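Long-range contact in interleukin-1beta (Gallus gallus, PDB 2WRY), which is a secreted cytokine of the interleukin-1 family that probably signals in inflammation by binding the interleukin-1 receptor: residues Met78-Glu92 / Val103-Ser115. Numbering follows the deposited sequence.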
# COMPACT_ATOMS: atom_id res chain seq x y z
N MET A 78 5.22 -2.65 3.00
CA MET A 78 4.49 -1.57 3.68
C MET A 78 3.92 -2.08 4.99
O MET A 78 3.48 -3.23 5.07
CB MET A 78 3.33 -1.07 2.82
CG MET A 78 3.78 -0.59 1.47
SD MET A 78 2.43 0.36 0.75
CE MET A 78 2.92 2.00 1.16
N SER A 79 3.85 -1.22 5.99
CA SER A 79 3.16 -1.59 7.24
C SER A 79 2.50 -0.37 7.86
O SER A 79 2.91 0.75 7.59
CB SER A 79 4.14 -2.22 8.24
OG SER A 79 5.07 -1.24 8.67
N CYS A 80 1.48 -0.58 8.69
CA CYS A 80 0.88 0.52 9.44
C CYS A 80 1.19 0.34 10.90
O CYS A 80 0.94 -0.73 11.46
CB CYS A 80 -0.62 0.50 9.24
SG CYS A 80 -1.02 0.80 7.56
N VAL A 81 1.70 1.39 11.52
CA VAL A 81 2.09 1.31 12.93
C VAL A 81 1.80 2.63 13.61
O VAL A 81 1.68 3.67 12.94
CB VAL A 81 3.60 0.98 13.10
CG1 VAL A 81 3.96 -0.38 12.48
CG2 VAL A 81 4.49 2.09 12.56
N MET A 82 1.70 2.58 14.95
CA MET A 82 1.58 3.82 15.70
C MET A 82 2.94 4.49 15.81
O MET A 82 3.95 3.83 16.16
CB MET A 82 1.07 3.54 17.11
CG MET A 82 0.63 4.80 17.81
SD MET A 82 -0.93 5.38 17.16
CE MET A 82 -2.12 4.28 17.95
N SER A 83 2.97 5.78 15.53
CA SER A 83 4.15 6.61 15.75
C SER A 83 3.71 7.83 16.54
O SER A 83 2.90 8.65 16.08
CB SER A 83 4.79 7.04 14.42
OG SER A 83 5.97 7.81 14.67
N GLY A 84 4.25 7.93 17.75
CA GLY A 84 3.75 8.84 18.71
C GLY A 84 2.39 8.27 19.08
O GLY A 84 2.27 7.12 19.61
N THR A 85 1.40 9.10 18.80
CA THR A 85 -0.01 8.78 18.99
C THR A 85 -0.78 8.79 17.66
O THR A 85 -2.00 8.91 17.66
CB THR A 85 -0.69 9.80 19.95
OG1 THR A 85 -0.62 11.11 19.36
CG2 THR A 85 -0.04 9.77 21.38
N GLU A 86 -0.07 8.65 16.54
CA GLU A 86 -0.74 8.73 15.23
C GLU A 86 -0.45 7.50 14.37
O GLU A 86 0.71 7.08 14.26
CB GLU A 86 -0.27 9.98 14.51
CG GLU A 86 -0.89 11.26 15.05
CD GLU A 86 -0.31 12.51 14.41
OE1 GLU A 86 0.86 12.46 13.94
OE2 GLU A 86 -1.02 13.55 14.36
N PRO A 87 -1.50 6.92 13.76
CA PRO A 87 -1.28 5.83 12.80
C PRO A 87 -0.44 6.35 11.64
O PRO A 87 -0.67 7.48 11.14
CB PRO A 87 -2.71 5.51 12.32
CG PRO A 87 -3.58 5.94 13.50
CD PRO A 87 -2.93 7.21 13.93
N THR A 88 0.53 5.53 11.23
CA THR A 88 1.54 5.95 10.26
C THR A 88 1.82 4.80 9.31
O THR A 88 1.87 3.64 9.72
CB THR A 88 2.84 6.33 11.01
OG1 THR A 88 2.53 7.41 11.92
CG2 THR A 88 3.93 6.78 10.06
N LEU A 89 1.99 5.14 8.03
CA LEU A 89 2.47 4.17 7.05
C LEU A 89 3.99 4.18 7.09
O LEU A 89 4.65 5.25 7.02
CB LEU A 89 1.99 4.61 5.66
CG LEU A 89 2.36 3.64 4.53
CD1 LEU A 89 1.59 2.32 4.68
CD2 LEU A 89 2.00 4.30 3.19
N GLN A 90 4.55 2.98 7.20
CA GLN A 90 6.01 2.86 7.10
C GLN A 90 6.41 1.76 6.15
O GLN A 90 5.60 0.97 5.69
CB GLN A 90 6.65 2.70 8.47
CG GLN A 90 6.32 1.47 9.21
CD GLN A 90 7.19 1.33 10.47
OE1 GLN A 90 7.65 2.32 11.06
NE2 GLN A 90 7.40 0.09 10.88
N LEU A 91 7.69 1.78 5.80
CA LEU A 91 8.25 0.74 4.97
C LEU A 91 9.27 0.03 5.83
O LEU A 91 10.12 0.68 6.47
CB LEU A 91 8.95 1.34 3.76
CG LEU A 91 8.13 2.28 2.87
CD1 LEU A 91 9.02 2.88 1.79
CD2 LEU A 91 6.95 1.52 2.25
N GLU A 92 9.19 -1.28 5.85
CA GLU A 92 10.07 -2.09 6.68
C GLU A 92 10.82 -3.10 5.85
O GLU A 92 10.25 -3.68 4.93
CB GLU A 92 9.26 -2.87 7.74
CG GLU A 92 8.50 -2.02 8.72
CD GLU A 92 7.91 -2.84 9.86
OE1 GLU A 92 6.83 -2.46 10.37
OE2 GLU A 92 8.56 -3.83 10.29
N VAL A 103 -1.13 -10.01 16.33
CA VAL A 103 -1.53 -8.61 16.15
C VAL A 103 -0.36 -7.82 15.57
O VAL A 103 -0.53 -7.00 14.68
CB VAL A 103 -2.07 -7.99 17.48
CG1 VAL A 103 -2.38 -6.50 17.32
CG2 VAL A 103 -3.32 -8.72 17.94
N GLU A 104 0.84 -8.13 16.06
CA GLU A 104 2.07 -7.46 15.60
C GLU A 104 2.26 -7.60 14.10
O GLU A 104 2.50 -6.61 13.42
CB GLU A 104 3.31 -8.02 16.32
CG GLU A 104 4.50 -7.10 16.27
CD GLU A 104 5.84 -7.83 16.21
OE1 GLU A 104 5.86 -9.10 16.22
OE2 GLU A 104 6.89 -7.14 16.16
N LEU A 105 2.16 -8.83 13.59
CA LEU A 105 2.39 -9.08 12.15
C LEU A 105 1.24 -8.58 11.29
O LEU A 105 1.42 -8.37 10.10
CB LEU A 105 2.61 -10.57 11.89
CG LEU A 105 3.97 -11.08 12.35
CD1 LEU A 105 3.93 -12.60 12.33
CD2 LEU A 105 5.06 -10.51 11.45
N THR A 106 0.07 -8.39 11.89
CA THR A 106 -1.06 -7.85 11.13
C THR A 106 -0.78 -6.44 10.57
O THR A 106 -1.46 -6.01 9.62
CB THR A 106 -2.37 -7.92 11.95
OG1 THR A 106 -2.65 -9.31 12.21
CG2 THR A 106 -3.54 -7.32 11.18
N ARG A 107 0.26 -5.76 11.09
CA ARG A 107 0.69 -4.46 10.55
C ARG A 107 0.97 -4.50 9.04
O ARG A 107 0.84 -3.47 8.35
CB ARG A 107 1.94 -3.92 11.29
CG ARG A 107 3.25 -4.65 10.99
CD ARG A 107 4.32 -4.13 11.90
NE ARG A 107 5.67 -4.62 11.62
CZ ARG A 107 6.18 -5.72 12.16
NH1 ARG A 107 5.43 -6.51 12.92
NH2 ARG A 107 7.43 -6.08 11.87
N PHE A 108 1.33 -5.69 8.54
CA PHE A 108 1.66 -5.84 7.12
C PHE A 108 0.47 -6.11 6.23
O PHE A 108 0.62 -6.10 5.02
CB PHE A 108 2.61 -7.01 6.93
CG PHE A 108 3.98 -6.76 7.49
CD1 PHE A 108 4.83 -5.82 6.89
CD2 PHE A 108 4.42 -7.45 8.61
CE1 PHE A 108 6.12 -5.59 7.38
CE2 PHE A 108 5.71 -7.21 9.14
CZ PHE A 108 6.55 -6.29 8.52
N ILE A 109 -0.70 -6.36 6.82
CA ILE A 109 -1.87 -6.77 6.04
C ILE A 109 -2.80 -5.60 5.73
O ILE A 109 -3.12 -4.79 6.61
CB ILE A 109 -2.66 -7.93 6.75
CG1 ILE A 109 -1.80 -9.19 6.86
CG2 ILE A 109 -3.98 -8.26 6.01
CD1 ILE A 109 -1.36 -9.76 5.51
N PHE A 110 -3.20 -5.52 4.47
CA PHE A 110 -4.20 -4.56 3.97
C PHE A 110 -5.29 -5.35 3.30
O PHE A 110 -5.04 -6.42 2.76
CB PHE A 110 -3.58 -3.60 2.95
CG PHE A 110 -2.47 -2.75 3.53
CD1 PHE A 110 -1.18 -3.26 3.69
CD2 PHE A 110 -2.72 -1.43 3.94
CE1 PHE A 110 -0.14 -2.46 4.24
CE2 PHE A 110 -1.70 -0.62 4.50
CZ PHE A 110 -0.40 -1.15 4.66
N TYR A 111 -6.52 -4.83 3.34
CA TYR A 111 -7.56 -5.39 2.48
C TYR A 111 -7.61 -4.65 1.17
O TYR A 111 -7.75 -3.41 1.12
CB TYR A 111 -8.91 -5.35 3.19
CG TYR A 111 -8.92 -6.28 4.39
CD1 TYR A 111 -8.99 -7.66 4.21
CD2 TYR A 111 -8.84 -5.78 5.68
CE1 TYR A 111 -9.02 -8.53 5.29
CE2 TYR A 111 -8.85 -6.67 6.79
CZ TYR A 111 -8.94 -8.04 6.57
OH TYR A 111 -8.95 -8.95 7.62
N ARG A 112 -7.39 -5.41 0.11
CA ARG A 112 -7.48 -4.88 -1.24
C ARG A 112 -8.96 -4.81 -1.59
O ARG A 112 -9.64 -5.85 -1.62
CB ARG A 112 -6.78 -5.83 -2.21
CG ARG A 112 -6.93 -5.35 -3.63
CD ARG A 112 -6.08 -6.14 -4.62
NE ARG A 112 -6.50 -5.82 -5.99
CZ ARG A 112 -5.80 -6.14 -7.08
NH1 ARG A 112 -4.63 -6.78 -6.98
NH2 ARG A 112 -6.27 -5.81 -8.29
N LEU A 113 -9.45 -3.60 -1.84
CA LEU A 113 -10.88 -3.41 -2.10
C LEU A 113 -11.04 -2.99 -3.54
O LEU A 113 -10.80 -1.83 -3.89
CB LEU A 113 -11.45 -2.36 -1.13
CG LEU A 113 -11.17 -2.61 0.36
CD1 LEU A 113 -11.55 -1.39 1.16
CD2 LEU A 113 -11.96 -3.80 0.82
N ASP A 114 -11.43 -3.94 -4.39
CA ASP A 114 -11.59 -3.64 -5.80
C ASP A 114 -13.02 -3.22 -6.14
O ASP A 114 -13.99 -3.75 -5.57
CB ASP A 114 -11.26 -4.85 -6.64
CG ASP A 114 -9.77 -5.16 -6.69
OD1 ASP A 114 -8.92 -4.27 -6.42
OD2 ASP A 114 -9.45 -6.32 -7.04
N SER A 115 -13.12 -2.28 -7.07
CA SER A 115 -14.39 -1.86 -7.64
C SER A 115 -14.31 -2.39 -9.06
O SER A 115 -13.77 -1.71 -9.95
CB SER A 115 -14.52 -0.34 -7.59
OG SER A 115 -14.68 0.09 -6.24
O HOH W 1 2.60 -5.19 3.51
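Arg107 meets Glu92 side-on in the beta-trefoil, where the run 103-108, helical in its backbone angles but without the regular bonds, packs on the hairpin of strands 78-83 and 86-92. The carboxylate and guanidinium planes are nearly coplanar, 14° apart. Arg107 NE donates to Glu92 OE1 at 2.8 Å, and Arg107 NH2 to Glu92 OE2 at 3.0 Å; both use syn sides. Glu92 OE1 also accepts from Ser79 OG, on its anti side, and from Gln90 NE2, above the carboxylate plane. Three donors therefore hold this oxygen and should fix the carboxylate's rotation. Arg107 NH1 donates to Glu104 O within its own segment.

Phe108 puts one ring corner, CE2, over the centre of the Arg107 guanidinium, 3.3 Å above its plane; the ring is inclined. The extended Arg107 chain runs beside Val81, CD touching CG1. The backbones join where Cys80 N donates to Arg107 O at 3.0 Å.

Phe110 sets out toward the hairpin, and its ring meets Met78, Leu89 CD1 and, from strand 132-134, Ile133. With chi1 at -64°, Cys80 turns its sulfur obliquely onto the rim of Phe110, SG lying 3.4 Å from CE2. One water donates to both Met78 O and Phe108 O.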